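Local coordinates for DNA repair protein MmcB-related protein (Silicibacter pomeroyi, PDB 3DNX) that is of uncharacterised function but belongs to the MmcB-like DNA repair protein family and may therefore act on or near DNA, at the interface of chains A and B. Coordinates in Å, arbitrary orientation; residue numbers count along the deposited sequence, not the author numbering. Chains: chain A/B, uncharacterized protein SPO1766.

Contact 1: the interface of chains A and B. Residues chain A 136, 139-140, 143-144; chain B 140, 143-144.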
loop_
_atom_site.group_PDB
_atom_site.type_symbol
_atom_site.label_atom_id
_atom_site.label_comp_id
_atom_site.label_asym_id
_atom_site.label_seq_id
_atom_site.Cartn_x
_atom_site.Cartn_y
_atom_site.Cartn_z
ATOM N N ALA A 136 0.758 3.395 2.059
ATOM C CA ALA A 136 1.715 2.695 1.236
ATOM C C ALA A 136 1.731 3.196 -0.194
ATOM O O ALA A 136 2.808 3.414 -0.781
ATOM C CB ALA A 136 1.393 1.223 1.271
ATOM N N ARG A 139 3.182 6.874 -0.668
ATOM C CA ARG A 139 4.637 6.907 -0.559
ATOM C C ARG A 139 5.303 6.276 -1.751
ATOM O O ARG A 139 6.340 6.733 -2.191
ATOM C CB ARG A 139 5.112 6.169 0.715
ATOM C CG ARG A 139 4.503 6.664 1.981
ATOM C CD ARG A 139 4.992 7.968 2.393
ATOM N NE ARG A 139 4.577 8.244 3.778
ATOM C CZ ARG A 139 3.388 8.747 4.153
ATOM N NH1 ARG A 139 2.431 9.030 3.261
ATOM N NH2 ARG A 139 3.154 8.968 5.440
ATOM N N LEU A 140 4.757 5.167 -2.220
ATOM C CA LEU A 140 5.269 4.494 -3.409
ATOM C C LEU A 140 5.231 5.400 -4.632
ATOM O O LEU A 140 6.243 5.578 -5.337
ATOM C CB LEU A 140 4.461 3.243 -3.667
ATOM C CG LEU A 140 4.732 2.415 -4.924
ATOM C CD1 LEU A 140 6.193 2.075 -5.061
ATOM C CD2 LEU A 140 3.854 1.180 -4.856
ATOM N N LEU A 143 7.916 8.115 -4.548
ATOM C CA LEU A 143 9.276 7.641 -4.828
ATOM C C LEU A 143 9.457 7.391 -6.294
ATOM O O LEU A 143 10.466 7.780 -6.870
ATOM C CB LEU A 143 9.591 6.362 -4.039
ATOM C CG LEU A 143 10.002 6.525 -2.595
ATOM C CD1 LEU A 143 10.386 5.127 -1.993
ATOM C CD2 LEU A 143 11.151 7.551 -2.444
ATOM N N ARG A 144 8.435 6.827 -6.938
ATOM C CA ARG A 144 8.491 6.578 -8.388
ATOM C C ARG A 144 8.353 7.786 -9.278
ATOM O O ARG A 144 8.834 7.781 -10.409
ATOM C CB ARG A 144 7.447 5.539 -8.770
ATOM C CG ARG A 144 7.579 4.311 -7.943
ATOM C CD ARG A 144 7.367 3.022 -8.676
ATOM N NE ARG A 144 6.129 2.990 -9.407
ATOM C CZ ARG A 144 6.016 2.909 -10.740
ATOM N NH1 ARG A 144 4.813 2.905 -11.273
ATOM N NH2 ARG A 144 7.076 2.823 -11.557
ATOM N N LEU B 140 6.986 -0.585 -2.257
ATOM C CA LEU B 140 7.558 0.510 -1.482
ATOM C C LEU B 140 8.802 0.075 -0.718
ATOM O O LEU B 140 9.870 0.709 -0.806
ATOM C CB LEU B 140 6.520 1.041 -0.520
ATOM C CG LEU B 140 6.908 2.127 0.486
ATOM C CD1 LEU B 140 7.574 3.297 -0.188
ATOM C CD2 LEU B 140 5.649 2.528 1.233
ATOM N N LEU B 143 11.838 -0.407 -2.984
ATOM C CA LEU B 143 12.454 0.837 -3.457
ATOM C C LEU B 143 13.262 1.474 -2.369
ATOM O O LEU B 143 14.381 1.915 -2.604
ATOM C CB LEU B 143 11.391 1.825 -3.961
ATOM C CG LEU B 143 10.863 1.616 -5.361
ATOM C CD1 LEU B 143 9.876 2.779 -5.732
ATOM C CD2 LEU B 143 12.013 1.487 -6.388
ATOM N N ARG B 144 12.748 1.438 -1.139
ATOM C CA ARG B 144 13.481 1.995 0.010
ATOM C C ARG B 144 14.656 1.192 0.504
ATOM O O ARG B 144 15.578 1.744 1.101
ATOM C CB ARG B 144 12.516 2.250 1.158
ATOM C CG ARG B 144 11.363 3.079 0.721
ATOM C CD ARG B 144 10.904 4.107 1.710
ATOM N NE ARG B 144 10.644 3.554 3.011
ATOM C CZ ARG B 144 11.317 3.854 4.131
ATOM N NH1 ARG B 144 10.977 3.256 5.253
ATOM N NH2 ARG B 144 12.319 4.744 4.162
#

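Contact 2: the interface of chains A and B. Residues chain A 48-52, 129, 132; chain B 130, 133.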
loop_
_atom_site.group_PDB
_atom_site.type_symbol
_atom_site.label_atom_id
_atom_site.label_comp_id
_atom_site.label_asym_id
_atom_site.label_seq_id
_atom_site.Cartn_x
_atom_site.Cartn_y
_atom_site.Cartn_z
ATOM N N LEU A 48 1.114 -5.692 8.376
ATOM C CA LEU A 48 -0.104 -6.266 7.884
ATOM C C LEU A 48 0.151 -7.686 7.376
ATOM O O LEU A 48 0.993 -7.912 6.471
ATOM C CB LEU A 48 -0.702 -5.404 6.774
ATOM C CG LEU A 48 -1.938 -5.929 6.069
ATOM C CD1 LEU A 48 -3.122 -6.055 7.051
ATOM C CD2 LEU A 48 -2.300 -5.044 4.824
ATOM N N GLY A 49 -0.564 -8.616 7.987
ATOM C CA GLY A 49 -0.444 -10.056 7.719
ATOM C C GLY A 49 -1.278 -10.478 6.535
ATOM O O GLY A 49 -2.164 -9.719 6.066
ATOM N N PRO A 50 -0.975 -11.664 5.980
ATOM C CA PRO A 50 -1.678 -12.059 4.736
ATOM C C PRO A 50 -3.193 -12.294 4.912
ATOM O O PRO A 50 -3.933 -12.314 3.912
ATOM C CB PRO A 50 -0.964 -13.363 4.304
ATOM C CG PRO A 50 -0.252 -13.841 5.517
ATOM C CD PRO A 50 0.045 -12.634 6.391
ATOM N N LYS A 51 -3.645 -12.452 6.152
ATOM C CA LYS A 51 -5.067 -12.627 6.447
ATOM C C LYS A 51 -5.631 -11.380 7.118
ATOM O O LYS A 51 -6.726 -11.417 7.664
ATOM C CB LYS A 51 -5.269 -13.849 7.352
ATOM C CG LYS A 51 -4.841 -15.194 6.712
ATOM C CD LYS A 51 -5.086 -16.401 7.656
ATOM C CE LYS A 51 -3.779 -16.999 8.208
ATOM N NZ LYS A 51 -2.836 -17.380 7.088
ATOM N N GLY A 52 -4.885 -10.277 7.063
ATOM C CA GLY A 52 -5.348 -9.015 7.587
ATOM C C GLY A 52 -5.030 -8.774 9.054
ATOM O O GLY A 52 -5.555 -7.866 9.638
ATOM N N ILE A 129 -6.874 -1.049 7.526
ATOM C CA ILE A 129 -6.349 -1.589 6.262
ATOM C C ILE A 129 -6.451 -0.579 5.108
ATOM O O ILE A 129 -5.520 -0.447 4.287
ATOM C CB ILE A 129 -6.968 -2.977 5.919
ATOM C CG1 ILE A 129 -6.569 -3.972 7.025
ATOM C CG2 ILE A 129 -6.536 -3.451 4.455
ATOM C CD1 ILE A 129 -6.995 -5.385 6.796
ATOM N N PHE A 132 -3.714 1.975 5.765
ATOM C CA PHE A 132 -2.440 1.374 5.445
ATOM C C PHE A 132 -2.210 1.375 3.925
ATOM O O PHE A 132 -1.152 1.829 3.449
ATOM C CB PHE A 132 -2.428 -0.030 6.014
ATOM C CG PHE A 132 -1.175 -0.791 5.770
ATOM C CD1 PHE A 132 -0.246 -0.956 6.788
ATOM C CD2 PHE A 132 -0.926 -1.402 4.559
ATOM C CE1 PHE A 132 0.903 -1.699 6.574
ATOM C CE2 PHE A 132 0.215 -2.140 4.341
ATOM C CZ PHE A 132 1.151 -2.279 5.334
ATOM N N GLN B 130 -6.962 -5.835 0.433
ATOM C CA GLN B 130 -5.864 -6.533 1.093
ATOM C C GLN B 130 -4.723 -6.764 0.100
ATOM O O GLN B 130 -3.525 -6.589 0.440
ATOM C CB GLN B 130 -6.343 -7.864 1.700
ATOM C CG GLN B 130 -5.246 -8.801 2.174
ATOM C CD GLN B 130 -4.691 -8.395 3.481
ATOM O OE1 GLN B 130 -5.437 -7.980 4.363
ATOM N NE2 GLN B 130 -3.378 -8.564 3.656
ATOM N N ALA B 133 -3.085 -3.328 -0.795
ATOM C CA ALA B 133 -2.201 -3.000 0.369
ATOM C C ALA B 133 -0.878 -3.756 0.303
ATOM O O ALA B 133 0.216 -3.194 0.385
ATOM C CB ALA B 133 -2.908 -3.334 1.681
#

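Contact 1: the interface of chains A and B
A:Leu143 and B:Leu143 interlock across the two-fold axis of this MmcB-like protein, where the C-terminal turns of helix 122-144 from each copy pack together as an apolar helix-helix contact. A:Leu143 and B:Leu143 each lose 62 Å² of surface to the partner, and no nitrogen or oxygen of one side comes within bonding distance of the other, so the evidence is for packing alone. The contacts fall into three kinds.

In the leucine-leucine kind, the CD1 methyl does the touching. A:Leu143 CD1 lies 3.8 Å from B:Leu140 CD1, the two side chains crossing at about a right angle, and symmetry repeats the pair with the chains exchanged. Its symmetry mate, B:Leu143 CD1, lies 4.0 Å from A:Leu143 CB. A:Leu143 carries its CG anti to the carbonyl carbon (chi1 -81°) and is extended beyond it (chi2 -176°), which sends CD1 across to the opposite helix; B:Leu143 does the same.

In the second kind, a leucine methyl meets the hydrocarbon part of an arginine. A:Leu143 CD1 sits 3.5 Å from B:Arg144 CG and B:Leu143 CD1 makes the matching approach to A:Arg144, again nearly perpendicular; A:Arg144 CD follows at 3.9 Å from B:Leu143 CD1, and the twin repeats it. The methylenes thus serve as an apolar flank for the leucine, while the guanidinium makes no bond across this patch.

The third kind lies further back along the helix, where B:Leu140 CD2 rests on the backbone of chain A, 3.6 Å from the carbonyl O of A:Ala136, and packs against A:Arg139 CB at 3.7 Å.

Contact 2: the interface of chains A and B
B:Gln130 offers its side-chain amide to the backbone of the loop that follows strand 45-48 of chain A, and its NE2 donates a weak hydrogen bond to the carbonyl O of A:Gly49 at 2.9 Å. The angle of 129° at the hydrogen shows a bent approach, consistent with a weak bond despite the short separation. At the other end of the amide, B:Gln130 OE1 faces A:Gly52, with 3.4 Å to A:Gly52 CA; this is a van der Waals approach and not a bond. The carboxamide is therefore set between A:Gly49 and A:Gly52, while the carbonyl O of A:Pro50 stands farther off, 3.8 Å from B:Gln130 NE2. CG of B:Gln130 is anti to the backbone N (chi1 169°) and the chain turns at chi2 (78°), which carries the amide from helix 122-144 over to the loop. With 88 Å² hidden, this glutamine contributes more buried surface than any other residue of the patch.

Apolar groups flank the same side chain. A:Leu48 and B:Gln130 reach toward each other tip to tip, A:Leu48 CG and CD2 each lying 3.9 Å from B:Gln130 NE2 while A:Leu48 CD1 turns toward OE1. A:Ile129 brings its CD1 to within 3.9 Å of B:Gln130 OE1. One turn along the partner helix, B:Ala133 points its CB at A:Leu48 CD2, 3.6 Å away, and at the edge carbon CD2 of A:Phe132 at 4.0 Å. Within chain A, A:Leu48 CB covers one face of the A:Phe132 ring near its margin, 3.9 Å from the plane, so the phenyl group backs the leucine from behind the contact.

The site sets the partner's helix onto the end of strand 45-48 and the loop after it. Here a glutamine amide and an alanine would help hold the two copies together if the deposited dimer is the biological one.

Contact 1 and contact 2 have C-alpha centres about 17 Å apart and share helix 122-144, which contributes from both chains to each. Contact 1 uses the helix's last turns against their symmetry mate; contact 2 uses an earlier stretch, with chain B's helix also meeting strand 45-48 and the loop after it in chain A. The long helix therefore spans both patches, and two-fold symmetry supplies a twin of contact 2 with the chains exchanged. Helix pairing and helix-to-loop docking would together limit how far one subunit can turn against the other, although the structure alone does not show that this dimer forms in solution.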